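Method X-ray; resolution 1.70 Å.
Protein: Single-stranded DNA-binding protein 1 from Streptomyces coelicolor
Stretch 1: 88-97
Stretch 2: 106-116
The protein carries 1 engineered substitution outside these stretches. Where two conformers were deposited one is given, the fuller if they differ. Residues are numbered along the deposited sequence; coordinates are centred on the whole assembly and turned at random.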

ATOM      1  N   VAL A  88       5.186 -10.639   8.644  1.00 15.06           N
ATOM      2  CA  VAL A  88       4.879  -9.511   7.785  0.54 14.57           C
ATOM      3  C   VAL A  88       5.577  -9.753   6.449  1.00 15.12           C
ATOM      4  O   VAL A  88       6.773 -10.067   6.413  1.00 15.21           O
ATOM      5  CB  VAL A  88       5.255  -8.162   8.419  0.54 15.06           C
ATOM      6  CG1 VAL A  88       6.641  -8.126   9.028  0.54 13.52           C
ATOM      7  CG2 VAL A  88       5.076  -7.029   7.401  0.54 15.80           C
ATOM      8  N   VAL A  89       4.818  -9.623   5.369  1.00 15.63           N
ATOM      9  CA  VAL A  89       5.313  -9.882   4.018  1.00 15.43           C
ATOM     10  C   VAL A  89       5.058  -8.640   3.170  1.00 15.32           C
ATOM     11  O   VAL A  89       3.935  -8.145   3.133  1.00 18.38           O
ATOM     12  CB  VAL A  89       4.604 -11.117   3.396  1.00 15.57           C
ATOM     13  CG1 VAL A  89       5.024 -11.328   1.916  1.00 17.99           C
ATOM     14  CG2 VAL A  89       4.836 -12.383   4.266  1.00 15.29           C
ATOM     15  N   GLN A  90       6.097  -8.159   2.494  1.00 14.47           N
ATOM     16  CA  GLN A  90       5.951  -7.103   1.488  1.00 15.45           C
ATOM     17  C   GLN A  90       6.365  -7.666   0.149  1.00 13.97           C
ATOM     18  O   GLN A  90       7.400  -8.313   0.031  1.00 14.33           O
ATOM     19  CB  GLN A  90       6.825  -5.911   1.811  1.00 18.20           C
ATOM     20  CG  GLN A  90       6.481  -4.699   0.968  1.00 22.64           C
ATOM     21  CD  GLN A  90       7.664  -3.757   0.756  1.00 33.63           C
ATOM     22  OE1 GLN A  90       7.464  -2.550   0.594  1.00 40.19           O
ATOM     23  NE2 GLN A  90       8.894  -4.291   0.773  1.00 32.55           N
ATOM     24  N   GLY A  91       5.573  -7.419  -0.885  1.00 14.74           N
ATOM     25  CA  GLY A  91       5.986  -7.861  -2.199  1.00 16.09           C
ATOM     26  C   GLY A  91       4.986  -7.512  -3.267  1.00 15.89           C
ATOM     27  O   GLY A  91       4.062  -6.746  -3.032  1.00 17.64           O
ATOM     28  N   ARG A  92       5.194  -8.071  -4.450  1.00 14.88           N
ATOM     29  CA  ARG A  92       4.359  -7.748  -5.599  1.00 14.08           C
ATOM     30  C   ARG A  92       3.210  -8.730  -5.720  1.00 14.56           C
ATOM     31  O   ARG A  92       3.417  -9.953  -5.708  1.00 17.08           O
ATOM     32  CB  ARG A  92       5.209  -7.792  -6.869  1.00 17.10           C
ATOM     33  CG  ARG A  92       6.255  -6.704  -6.874  1.00 24.22           C
ATOM     34  CD  ARG A  92       7.077  -6.598  -8.118  1.00 31.86           C
ATOM     35  NE  ARG A  92       8.382  -7.227  -7.969  1.00 43.28           N
ATOM     36  CZ  ARG A  92       9.435  -6.668  -7.359  1.00 40.04           C
ATOM     37  NH1 ARG A  92       9.380  -5.445  -6.826  1.00 50.19           N
ATOM     38  NH2 ARG A  92      10.562  -7.345  -7.290  1.00 48.39           N
ATOM     39  N   LEU A  93       2.008  -8.203  -5.860  1.00 14.14           N
ATOM     40  CA  LEU A  93       0.805  -9.024  -5.976  1.00 14.44           C
ATOM     41  C   LEU A  93       0.610  -9.499  -7.408  1.00 16.13           C
ATOM     42  O   LEU A  93       0.642  -8.686  -8.337  1.00 15.41           O
ATOM     43  CB  LEU A  93      -0.416  -8.213  -5.551  1.00 15.71           C
ATOM     44  CG  LEU A  93      -1.804  -8.870  -5.635  1.00 16.37           C
ATOM     45  CD1 LEU A  93      -1.932 -10.031  -4.655  1.00 20.41           C
ATOM     46  CD2 LEU A  93      -2.936  -7.866  -5.451  1.00 19.10           C
ATOM     47  N   LYS A  94       0.389 -10.802  -7.563  1.00 16.21           N
ATOM     48  CA  LYS A  94       0.032 -11.392  -8.854  1.00 17.88           C
ATOM     49  C   LYS A  94      -1.248 -12.204  -8.716  1.00 18.63           C
ATOM     50  O   LYS A  94      -1.270 -13.211  -8.016  1.00 19.22           O
ATOM     51  CB  LYS A  94       1.187 -12.236  -9.389  1.00 23.58           C
ATOM     52  CG  LYS A  94       2.532 -11.504  -9.500  1.00 26.26           C
ATOM     53  CD  LYS A  94       2.534 -10.500 -10.629  1.00 30.19           C
ATOM     54  CE  LYS A  94       3.664  -9.461 -10.600  0.50 30.90           C
ATOM     55  NZ  LYS A  94       3.634  -8.609 -11.837  0.50 34.96           N
ATOM     56  N   VAL A  95      -2.310 -11.740  -9.385  1.00 15.20           N
ATOM     57  CA  VAL A  95      -3.617 -12.409  -9.393  1.00 16.00           C
ATOM     58  C   VAL A  95      -3.604 -13.346 -10.581  1.00 18.57           C
ATOM     59  O   VAL A  95      -3.342 -12.923 -11.699  1.00 17.89           O
ATOM     60  CB  VAL A  95      -4.805 -11.415  -9.575  1.00 16.82           C
ATOM     61  CG1 VAL A  95      -6.158 -12.140  -9.731  1.00 17.44           C
ATOM     62  CG2 VAL A  95      -4.816 -10.398  -8.442  1.00 20.43           C
ATOM     63  N   ARG A  96      -3.837 -14.620 -10.321  1.00 19.58           N
ATOM     64  CA  ARG A  96      -3.680 -15.672 -11.341  1.00 22.69           C
ATOM     65  C   ARG A  96      -4.964 -16.477 -11.528  1.00 23.45           C
ATOM     66  O   ARG A  96      -5.707 -16.638 -10.589  1.00 22.34           O
ATOM     67  CB  ARG A  96      -2.515 -16.564 -10.896  1.00 28.78           C
ATOM     68  CG  ARG A  96      -1.198 -15.824 -10.853  1.00 37.35           C
ATOM     69  CD  ARG A  96       0.007 -16.706 -11.045  1.00 40.24           C
ATOM     70  NE  ARG A  96       1.312 -16.051 -10.837  1.00 43.53           N
ATOM     71  CZ  ARG A  96       2.011 -15.343 -11.727  1.00 39.31           C
ATOM     72  NH1 ARG A  96       1.549 -15.104 -12.955  1.00 44.44           N
ATOM     73  NH2 ARG A  96       3.205 -14.853 -11.364  1.00 49.48           N
ATOM     74  N   THR A  97      -5.232 -16.953 -12.737  1.00 25.98           N
ATOM     75  CA  THR A  97      -6.385 -17.843 -13.006  1.00 27.81           C
ATOM     76  C   THR A  97      -5.824 -19.173 -13.436  1.00 33.59           C
ATOM     77  O   THR A  97      -4.964 -19.197 -14.300  1.00 35.41           O
ATOM     78  CB  THR A  97      -7.313 -17.267 -14.148  0.50 32.27           C
ATOM     79  OG1 THR A  97      -8.712 -17.292 -13.772  0.50 40.57           O
ATOM     80  CG2 THR A  97      -7.150 -18.062 -15.436  0.50 32.69           C
TER
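Stretch 2 (106-116) TSADIDAVAIG

How does stretch 2 run along stretch 1? Residues 88-97 form one continuous strand, and 106-116 lies beside it as an antiparallel neighbour that turns a corner at Val113. The segment before the corner, 106-112, crosses the long strand at a signed angle of 129°, its axis approaching to 4.4 Å; the short segment 114-116 runs almost exactly antiparallel to it, at 173°. Thr97 faces Thr106 at one end and Val88 faces Gly116 at the other.

What holds the two backbones in register? Paired hydrogen bonds recur at every second residue: Arg96 N to Ser107 O is 2.8 Å, Lys94 N to Asp109 O 2.9 Å, Arg92 N to Asp111 O 2.9 Å and Val88 N to Gly116 O 2.9 Å, each matched by a bond in the reverse direction. Between them the chains draw closer, as where Leu93 CA and Ile110 CA stand 4.7 Å apart. The ladder slips by one residue between Gln90 and Gly91, a beta bulge. Here Gln90 O accepts from both Val113 N, at 2.8 Å, and Ala114 N, at 3.2 Å, so the extra residue is absorbed without losing the pairing beyond it.

Why does the bulge sit against a glycine? Gly91 CA comes within 4.1 Å of Ala112 CA and 3.2 Å of Asp111 O, and its missing side chain leaves the hollow into which stretch 2 presses. An ideal CB there would point toward stretch 2 and clash with Asp111 O, Ala112 CA and Ile110 CG2. The methyl Ile110 CG2 instead lies 3.8 Å from Gly91 CA and 3.9 Å from Val89 CG1. Val89 also meets Ile115, CG2 to CG2 at 4.2 Å. Farther along this face the small Ala108 leaves room for the end of Leu93, whose CD1 reaches 4.1 Å from Ala108 CB, while Val95 CG1 packs 3.6 Å from Thr106 CG2.

How is the other face filled? It is more polar, and Arg96 and Arg92 reach along the neighbouring strand, whereas the end of Lys94 leads away from it. Arg96 extends past Ser107 to Asp109, making a salt bridge from NE to OD2 at 3.0 Å, with the carboxylate oxygen near the plane of the guanidinium. A water fills the space beyond, accepting from Arg96 NH2 at 2.8 Å and donating to Asp111 OD1 at 2.7 Å and Asp109 OD2 at 3.2 Å. At the corner, Val113 points toward stretch 1, and its CG2 covers one face of the Arg92 guanidinium, 4.0 Å from Arg92 NH1.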

ATOM      1  N   THR A 106      -9.621 -18.370  -9.453  1.00 24.65           N
ATOM      2  CA  THR A 106      -8.699 -17.246  -9.261  1.00 23.58           C
ATOM      3  C   THR A 106      -8.052 -17.354  -7.909  1.00 23.44           C
ATOM      4  O   THR A 106      -8.705 -17.743  -6.934  1.00 26.42           O
ATOM      5  CB  THR A 106      -9.486 -15.929  -9.357  1.00 26.45           C
ATOM      6  OG1 THR A 106     -10.108 -15.862 -10.655  1.00 28.48           O
ATOM      7  CG2 THR A 106      -8.592 -14.646  -9.092  1.00 29.96           C
ATOM      8  N   SER A 107      -6.781 -16.975  -7.855  1.00 21.76           N
ATOM      9  CA  SER A 107      -5.926 -17.066  -6.659  1.00 23.81           C
ATOM     10  C   SER A 107      -4.907 -15.912  -6.653  1.00 22.19           C
ATOM     11  O   SER A 107      -4.605 -15.283  -7.674  1.00 22.06           O
ATOM     12  CB  SER A 107      -5.168 -18.411  -6.588  1.00 26.88           C
ATOM     13  OG  SER A 107      -4.190 -18.530  -7.622  1.00 35.36           O
ATOM     14  N   ALA A 108      -4.317 -15.668  -5.492  1.00 19.23           N
ATOM     15  CA  ALA A 108      -3.395 -14.552  -5.317  1.00 17.18           C
ATOM     16  C   ALA A 108      -2.004 -15.011  -4.845  1.00 17.82           C
ATOM     17  O   ALA A 108      -1.861 -15.732  -3.839  1.00 21.04           O
ATOM     18  CB  ALA A 108      -4.018 -13.578  -4.346  1.00 16.99           C
ATOM     19  N   ASP A 109      -0.981 -14.586  -5.572  1.00 17.92           N
ATOM     20  CA  ASP A 109       0.439 -14.840  -5.259  1.00 18.45           C
ATOM     21  C   ASP A 109       1.063 -13.522  -4.777  1.00 18.50           C
ATOM     22  O   ASP A 109       0.679 -12.435  -5.234  1.00 18.82           O
ATOM     23  CB  ASP A 109       1.243 -15.262  -6.480  1.00 20.94           C
ATOM     24  CG  ASP A 109       0.996 -16.689  -6.945  1.00 27.76           C
ATOM     25  OD1 ASP A 109       0.304 -17.470  -6.308  1.00 31.06           O
ATOM     26  OD2 ASP A 109       1.535 -17.059  -8.000  1.00 38.71           O
ATOM     27  N   ILE A 110       2.031 -13.621  -3.878  1.00 14.84           N
ATOM     28  CA  ILE A 110       2.882 -12.489  -3.525  1.00 14.08           C
ATOM     29  C   ILE A 110       4.322 -12.882  -3.828  1.00 15.14           C
ATOM     30  O   ILE A 110       4.830 -13.872  -3.307  1.00 15.61           O
ATOM     31  CB  ILE A 110       2.777 -12.071  -2.037  1.00 12.81           C
ATOM     32  CG1 ILE A 110       1.359 -11.690  -1.675  1.00 16.19           C
ATOM     33  CG2 ILE A 110       3.760 -10.911  -1.738  1.00 14.79           C
ATOM     34  CD1 ILE A 110       1.121 -11.421  -0.200  1.00 18.19           C
ATOM     35  N   ASP A 111       4.955 -12.147  -4.722  1.00 15.34           N
ATOM     36  CA  ASP A 111       6.369 -12.299  -4.993  1.00 15.39           C
ATOM     37  C   ASP A 111       7.115 -11.430  -3.983  1.00 16.12           C
ATOM     38  O   ASP A 111       7.172 -10.200  -4.113  1.00 15.98           O
ATOM     39  CB  ASP A 111       6.681 -11.913  -6.443  1.00 19.39           C
ATOM     40  CG  ASP A 111       6.131 -12.925  -7.463  1.00 26.65           C
ATOM     41  OD1 ASP A 111       5.742 -14.058  -7.091  1.00 32.13           O
ATOM     42  OD2 ASP A 111       6.082 -12.592  -8.668  1.00 33.68           O
ATOM     43  N   ALA A 112       7.631 -12.071  -2.941  1.00 14.92           N
ATOM     44  CA  ALA A 112       8.105 -11.348  -1.757  1.00 13.55           C
ATOM     45  C   ALA A 112       9.404 -10.640  -1.963  1.00 15.17           C
ATOM     46  O   ALA A 112      10.329 -11.188  -2.572  1.00 17.80           O
ATOM     47  CB  ALA A 112       8.248 -12.280  -0.551  1.00 15.39           C
ATOM     48  N   VAL A 113       9.461  -9.417  -1.443  1.00 14.79           N
ATOM     49  CA  VAL A 113      10.667  -8.626  -1.372  1.00 16.90           C
ATOM     50  C   VAL A 113      11.263  -8.628   0.048  1.00 16.02           C
ATOM     51  O   VAL A 113      12.483  -8.581   0.226  1.00 19.32           O
ATOM     52  CB  VAL A 113      10.341  -7.167  -1.813  1.00 19.46           C
ATOM     53  CG1 VAL A 113      11.526  -6.272  -1.593  1.00 29.07           C
ATOM     54  CG2 VAL A 113       9.906  -7.159  -3.276  1.00 23.79           C
ATOM     55  N   ALA A 114      10.380  -8.672   1.044  1.00 15.60           N
ATOM     56  CA  ALA A 114      10.762  -8.632   2.455  1.00 15.69           C
ATOM     57  C   ALA A 114       9.820  -9.518   3.222  1.00 15.11           C
ATOM     58  O   ALA A 114       8.617  -9.558   2.934  1.00 15.63           O
ATOM     59  CB  ALA A 114      10.694  -7.193   2.969  1.00 17.73           C
ATOM     60  N   ILE A 115      10.367 -10.272   4.171  1.00 15.62           N
ATOM     61  CA  ILE A 115       9.564 -11.086   5.072  1.00 14.10           C
ATOM     62  C   ILE A 115      10.215 -10.977   6.444  1.00 14.21           C
ATOM     63  O   ILE A 115      11.444 -11.023   6.558  1.00 15.11           O
ATOM     64  CB  ILE A 115       9.544 -12.595   4.705  1.00 16.17           C
ATOM     65  CG1 ILE A 115       9.018 -12.828   3.276  1.00 15.24           C
ATOM     66  CG2 ILE A 115       8.653 -13.371   5.675  1.00 17.20           C
ATOM     67  CD1 ILE A 115       9.178 -14.253   2.761  1.00 19.36           C
ATOM     68  N   GLY A 116       9.403 -10.838   7.468  1.00 15.73           N
ATOM     69  CA  GLY A 116       9.939 -10.852   8.841  1.00 15.83           C
ATOM     70  C   GLY A 116       8.969 -11.480   9.800  1.00 15.78           C
ATOM     71  O   GLY A 116       7.761 -11.429   9.593  1.00 14.53           O
TER
HETATM   72  O   HOH W   1       4.144 -15.464  -8.810  1.00 43.57           O